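Type C neurotoxin (PDB 4F83) probably binds receptors on nerve cells, as the receptor-binding part of a botulinum neurotoxin that pairs a lectin-like jelly-roll domain with a beta-trefoil domain. Local coordinates at residues G49-V54 against T178-I183; N92-N97 against I112-N117. All coordinates share one frame; numbering follows the deposited sequence.

Contact 1 (G49-V54 against T178-I183)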
loop_
_atom_site.group_PDB
_atom_site.type_symbol
_atom_site.label_atom_id
_atom_site.label_comp_id
_atom_site.label_asym_id
_atom_site.label_seq_id
_atom_site.Cartn_x
_atom_site.Cartn_y
_atom_site.Cartn_z
ATOM N N GLY A 49 -15.666 9.974 14.863
ATOM C CA GLY A 49 -15.517 9.600 16.280
ATOM C C GLY A 49 -15.935 8.161 16.550
ATOM O O GLY A 49 -16.198 7.786 17.706
ATOM N N ASP A 50 -16.018 7.358 15.487
ATOM C CA ASP A 50 -16.291 5.913 15.616
ATOM C C ASP A 50 -15.234 5.223 16.474
ATOM O O ASP A 50 -14.093 5.684 16.558
ATOM C CB ASP A 50 -16.437 5.221 14.251
ATOM C CG ASP A 50 -15.129 5.108 13.485
ATOM O OD1 ASP A 50 -14.536 6.156 13.150
ATOM O OD2 ASP A 50 -14.712 3.952 13.176
ATOM N N LYS A 51 -15.651 4.153 17.159
ATOM C CA LYS A 51 -14.786 3.487 18.147
ATOM C C LYS A 51 -14.961 1.998 18.055
ATOM O O LYS A 51 -16.048 1.519 17.742
ATOM C CB LYS A 51 -15.155 3.904 19.566
ATOM C CG LYS A 51 -14.778 5.319 19.955
ATOM C CD LYS A 51 -15.104 5.550 21.438
ATOM C CE LYS A 51 -15.214 7.045 21.777
ATOM N NZ LYS A 51 -14.139 7.874 21.136
ATOM N N ILE A 52 -13.894 1.268 18.360
ATOM C CA ILE A 52 -13.984 -0.151 18.632
ATOM C C ILE A 52 -13.490 -0.363 20.059
ATOM O O ILE A 52 -12.399 0.046 20.406
ATOM C CB ILE A 52 -13.150 -0.999 17.618
ATOM C CG1 ILE A 52 -13.693 -0.809 16.193
ATOM C CG2 ILE A 52 -13.141 -2.490 18.019
ATOM C CD1 ILE A 52 -12.841 -1.449 15.117
ATOM N N ILE A 53 -14.320 -0.967 20.900
ATOM C CA ILE A 53 -13.954 -1.179 22.284
ATOM C C ILE A 53 -13.753 -2.671 22.493
ATOM O O ILE A 53 -14.676 -3.448 22.336
ATOM C CB ILE A 53 -15.043 -0.611 23.262
ATOM C CG1 ILE A 53 -15.199 0.902 23.050
ATOM C CG2 ILE A 53 -14.662 -0.868 24.715
ATOM C CD1 ILE A 53 -16.400 1.480 23.742
ATOM N N VAL A 54 -12.530 -3.056 22.804
ATOM C CA VAL A 54 -12.198 -4.449 23.094
ATOM C C VAL A 54 -12.036 -4.633 24.586
ATOM O O VAL A 54 -11.293 -3.891 25.230
ATOM C CB VAL A 54 -10.901 -4.882 22.348
ATOM C CG1 VAL A 54 -10.516 -6.313 22.712
ATOM C CG2 VAL A 54 -11.115 -4.754 20.825
ATOM N N THR A 178 -9.168 -3.351 28.874
ATOM C CA THR A 178 -9.900 -2.617 27.823
ATOM C C THR A 178 -8.928 -1.926 26.837
ATOM O O THR A 178 -7.922 -1.320 27.249
ATOM C CB THR A 178 -10.827 -1.552 28.431
ATOM O OG1 THR A 178 -11.642 -2.140 29.456
ATOM C CG2 THR A 178 -11.744 -0.937 27.366
ATOM N N ILE A 179 -9.265 -1.992 25.546
ATOM C CA ILE A 179 -8.471 -1.359 24.497
ATOM C C ILE A 179 -9.458 -0.623 23.610
ATOM O O ILE A 179 -10.390 -1.242 23.082
ATOM C CB ILE A 179 -7.769 -2.397 23.645
ATOM C CG1 ILE A 179 -6.907 -3.305 24.548
ATOM C CG2 ILE A 179 -6.932 -1.712 22.502
ATOM C CD1 ILE A 179 -6.423 -4.558 23.853
ATOM N N VAL A 180 -9.268 0.678 23.467
ATOM C CA VAL A 180 -10.196 1.507 22.680
ATOM C C VAL A 180 -9.519 2.045 21.428
ATOM O O VAL A 180 -8.501 2.734 21.500
ATOM C CB VAL A 180 -10.766 2.651 23.518
ATOM C CG1 VAL A 180 -11.689 3.544 22.653
ATOM C CG2 VAL A 180 -11.516 2.094 24.769
ATOM N N PHE A 181 -10.098 1.709 20.281
ATOM C CA PHE A 181 -9.602 2.148 18.993
ATOM C C PHE A 181 -10.481 3.306 18.581
ATOM O O PHE A 181 -11.701 3.175 18.588
ATOM C CB PHE A 181 -9.804 1.025 17.962
ATOM C CG PHE A 181 -8.911 -0.169 18.147
ATOM C CD1 PHE A 181 -9.218 -1.162 19.078
ATOM C CD2 PHE A 181 -7.756 -0.319 17.364
ATOM C CE1 PHE A 181 -8.372 -2.310 19.227
ATOM C CE2 PHE A 181 -6.925 -1.455 17.511
ATOM C CZ PHE A 181 -7.246 -2.444 18.436
ATOM N N GLY A 182 -9.867 4.423 18.199
ATOM C CA GLY A 182 -10.617 5.566 17.648
ATOM C C GLY A 182 -10.003 6.910 17.995
ATOM O O GLY A 182 -9.241 7.039 18.974
ATOM N N ILE A 183 -10.318 7.912 17.170
ATOM C CA ILE A 183 -9.858 9.281 17.394
ATOM C C ILE A 183 -11.035 10.197 17.712
ATOM O O ILE A 183 -12.198 9.809 17.600
ATOM C CB ILE A 183 -9.065 9.852 16.174
ATOM C CG1 ILE A 183 -9.974 10.081 14.945
ATOM C CG2 ILE A 183 -7.933 8.949 15.814
ATOM C CD1 ILE A 183 -9.212 10.577 13.673
HETATM O O HOH W 1 -12.313 7.139 15.222
#

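Contact 2 (N92-N97 against I112-N117)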
loop_
_atom_site.group_PDB
_atom_site.type_symbol
_atom_site.label_atom_id
_atom_site.label_comp_id
_atom_site.label_asym_id
_atom_site.label_seq_id
_atom_site.Cartn_x
_atom_site.Cartn_y
_atom_site.Cartn_z
ATOM N N ASN A 92 -6.021 3.238 22.643
ATOM C CA ASN A 92 -5.821 3.628 24.022
ATOM C C ASN A 92 -6.041 2.419 24.923
ATOM O O ASN A 92 -7.142 1.881 24.965
ATOM C CB ASN A 92 -6.830 4.710 24.386
ATOM C CG ASN A 92 -6.456 5.484 25.631
ATOM O OD1 ASN A 92 -5.583 5.086 26.388
ATOM N ND2 ASN A 92 -7.128 6.609 25.848
ATOM N N SER A 93 -4.998 2.039 25.662
ATOM C CA SER A 93 -5.128 1.008 26.705
ATOM C C SER A 93 -4.452 1.472 27.988
ATOM O O SER A 93 -3.675 0.743 28.616
ATOM C CB SER A 93 -4.574 -0.335 26.219
ATOM O OG SER A 93 -5.060 -1.406 27.038
ATOM N N ILE A 94 -4.792 2.682 28.391
ATOM C CA ILE A 94 -4.324 3.212 29.674
ATOM C C ILE A 94 -5.526 3.510 30.536
ATOM O O ILE A 94 -6.518 4.130 30.082
ATOM C CB ILE A 94 -3.450 4.490 29.480
ATOM C CG1 ILE A 94 -2.101 4.105 28.872
ATOM C CG2 ILE A 94 -3.231 5.249 30.842
ATOM C CD1 ILE A 94 -1.262 5.302 28.405
ATOM N N LYS A 95 -5.455 3.052 31.781
ATOM C CA LYS A 95 -6.425 3.398 32.797
ATOM C C LYS A 95 -5.758 3.339 34.165
ATOM O O LYS A 95 -4.791 2.579 34.372
ATOM C CB LYS A 95 -7.679 2.505 32.721
ATOM C CG LYS A 95 -7.605 1.150 33.412
ATOM C CD LYS A 95 -9.048 0.596 33.626
ATOM C CE LYS A 95 -9.073 -0.748 34.395
ATOM N NZ LYS A 95 -8.436 -1.937 33.687
ATOM N N GLN A 96 -6.260 4.156 35.099
ATOM C CA GLN A 96 -5.653 4.276 36.433
ATOM C C GLN A 96 -4.138 4.505 36.311
ATOM O O GLN A 96 -3.321 3.868 37.016
ATOM C CB GLN A 96 -5.979 3.067 37.306
ATOM C CG GLN A 96 -7.374 3.132 38.000
ATOM C CD GLN A 96 -8.524 3.310 37.033
ATOM O OE1 GLN A 96 -8.846 4.434 36.620
ATOM N NE2 GLN A 96 -9.172 2.203 36.677
ATOM N N ASN A 97 -3.811 5.412 35.390
ATOM C CA ASN A 97 -2.470 5.959 35.142
ATOM C C ASN A 97 -1.551 5.150 34.254
ATOM O O ASN A 97 -0.498 5.639 33.878
ATOM C CB ASN A 97 -1.742 6.259 36.458
ATOM C CG ASN A 97 -2.435 7.328 37.271
ATOM O OD1 ASN A 97 -3.026 8.261 36.719
ATOM N ND2 ASN A 97 -2.348 7.216 38.571
ATOM N N ILE A 112 3.601 4.195 23.255
ATOM C CA ILE A 112 3.863 4.711 24.612
ATOM C C ILE A 112 3.557 3.612 25.610
ATOM O O ILE A 112 2.468 3.021 25.566
ATOM C CB ILE A 112 2.903 5.892 24.916
ATOM C CG1 ILE A 112 2.987 6.974 23.828
ATOM C CG2 ILE A 112 3.123 6.450 26.320
ATOM C CD1 ILE A 112 4.273 7.559 23.692
ATOM N N LEU A 113 4.488 3.355 26.525
ATOM C CA LEU A 113 4.241 2.443 27.656
ATOM C C LEU A 113 4.439 3.238 28.951
ATOM O O LEU A 113 5.480 3.851 29.144
ATOM C CB LEU A 113 5.252 1.291 27.618
ATOM C CG LEU A 113 5.053 0.170 28.651
ATOM C CD1 LEU A 113 3.741 -0.522 28.442
ATOM C CD2 LEU A 113 6.214 -0.857 28.572
ATOM N N GLN A 114 3.460 3.180 29.838
ATOM C CA GLN A 114 3.394 4.094 30.998
ATOM C C GLN A 114 3.196 3.319 32.310
ATOM O O GLN A 114 2.326 2.433 32.412
ATOM C CB GLN A 114 2.238 5.063 30.776
ATOM C CG GLN A 114 2.116 6.168 31.811
ATOM C CD GLN A 114 1.263 7.277 31.302
ATOM O OE1 GLN A 114 1.614 7.941 30.327
ATOM N NE2 GLN A 114 0.121 7.481 31.937
ATOM N N ASP A 115 3.964 3.691 33.323
ATOM C CA ASP A 115 3.898 3.003 34.624
ATOM C C ASP A 115 2.911 3.664 35.570
ATOM O O ASP A 115 2.281 4.667 35.217
ATOM C CB ASP A 115 5.284 2.816 35.247
ATOM C CG ASP A 115 5.894 4.109 35.804
ATOM O OD1 ASP A 115 5.171 5.101 36.062
ATOM O OD2 ASP A 115 7.131 4.118 35.994
ATOM N N ILE A 116 2.768 3.084 36.756
ATOM C CA ILE A 116 1.734 3.522 37.690
ATOM C C ILE A 116 1.995 4.892 38.308
ATOM O O ILE A 116 1.133 5.423 39.015
ATOM C CB ILE A 116 1.412 2.441 38.749
ATOM C CG1 ILE A 116 2.684 1.877 39.398
ATOM C CG2 ILE A 116 0.643 1.301 38.087
ATOM C CD1 ILE A 116 3.520 2.881 40.266
ATOM N N ASN A 117 3.170 5.457 38.031
ATOM C CA ASN A 117 3.522 6.828 38.433
ATOM C C ASN A 117 3.375 7.835 37.272
ATOM O O ASN A 117 3.726 9.015 37.406
ATOM C CB ASN A 117 4.945 6.865 38.999
ATOM C CG ASN A 117 5.057 6.172 40.355
ATOM O OD1 ASN A 117 4.186 6.323 41.214
ATOM N ND2 ASN A 117 6.128 5.418 40.551
#

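Contact 1 (G49-V54 against T178-I183)
Ile52 pairs with Phe181 and Val54 with Ile179, hydrogen-bonded pairs of two antiparallel strands whose axes lie 4.7 Å apart at 168°. Four N-H...O=C bonds join them, among them Phe181 N to Ile52 O at 2.8 Å and almost straight at 178°. Between these pairs Ile53 and Val180 form a non-hydrogen-bonded pair, their backbone polar groups turned outward to Arg28 and Asn92.

The beta-branched residues suit the extended backbone. On the buried face Ile52, Val54, Ile179 and Phe181 make an apolar layer: Ile52 CB meets Phe181 CB at 3.9 Å, and the Phe181 ring, with CG beside its own backbone N (chi1 -71°), sends CE1 to within 4.0 Å of Val54 CG2, while Ile52 O lies at the ring's edge, near its plane. The other face is partly exposed. There the CG2 methyls of Ile53 and Thr178 lie side by side, 3.9 Å apart, and the extended start of the Lys51 chain brings CD to 4.1 Å from Val180 CG1.

Beyond the strand pairing the backbones part. Gly182 fits because a side chain would run into Asp50 O, and its backbone angles also call for glycine. A water then bridges the gap, donating to Asp50 O at 2.7 Å and accepting from Ile183 N. Asp50 OD1 accepts from the backbone N of Ser46, and Thr178 OG1 bonds to Asn55.

Strand 51-55 is the middle of three, with 26-30 along its other edge, while Gly182 bonds through its backbone to Ile90. Beneath the buried face lie Leu8 and Leu10 of strand 6-13, and the rings of Phe43 and Phe198 meet the Phe181 ring edge-to-face, joining the two layers of a jelly-roll sandwich.

Contact 2 (N92-N97 against I112-N117)
Gln114 reaches across to the backbone of Asn97, and its amide makes the one direct hydrogen bond between the segments: NE2 to Asn97 O, 2.7 Å, with an N-H...O angle of 168°. The long side chain suits its place, spanning two strands that are not direct neighbours. CG is anti to the backbone N (chi1 -174°) and the chain runs on extended, carrying the amide to the carbonyl. Asn97 O lies in the amide plane of Gln114, but the donor approaches from above the carbonyl plane, 46° out of it. Asn97 has positive phi, a conformation asparagine tolerates well, and its OD1 accepts from Arg118 NE.

Van der Waals contact is slight. Ile94 crosses Gln114 at about a right angle and rests its CG2 methyl 4.2 Å from NE2, while Asn97 CB lies 3.9 Å from Ile116 O.

Within each segment an Asx turn shapes the chain. Asn92 OD1 accepts from Ile94 N at 3.2 Å, and Asp115 OD1 accepts from Asn117 N at 2.8 Å, met from above the carboxylate plane. The same oxygen also takes Lys119 N, and OD2 takes Asp171 N, which ties this buried carboxylate down.

In this antiparallel meander strand 100-105 runs between strands 92-95 and 108-114, bonded to Ser93 and Ile112, with 120-126 beyond, and Gln114 bridges next-but-one strands at their loop ends.

In the fold
Both contacts belong to the N-terminal receptor-binding region, with centres about 16 Å apart and on the same side of the chain's centre. Along the chain contact 2 is nested inside contact 1: strand 51-55 comes first, then 92-95 and 108-114, and finally 178-181. Contact 1 thus closes a long loop, whereas contact 2 spans a local antiparallel meander. They meet directly where Thr178 O probably accepts from Ser93 OG and Ile179 packs on Ser93. Strand 178-181 thus appears to be the seam between the strands 26-30 and 51-55 and those of the meander, consistent with one continuous layer of the lectin-like sandwich built from sequence-distant strands.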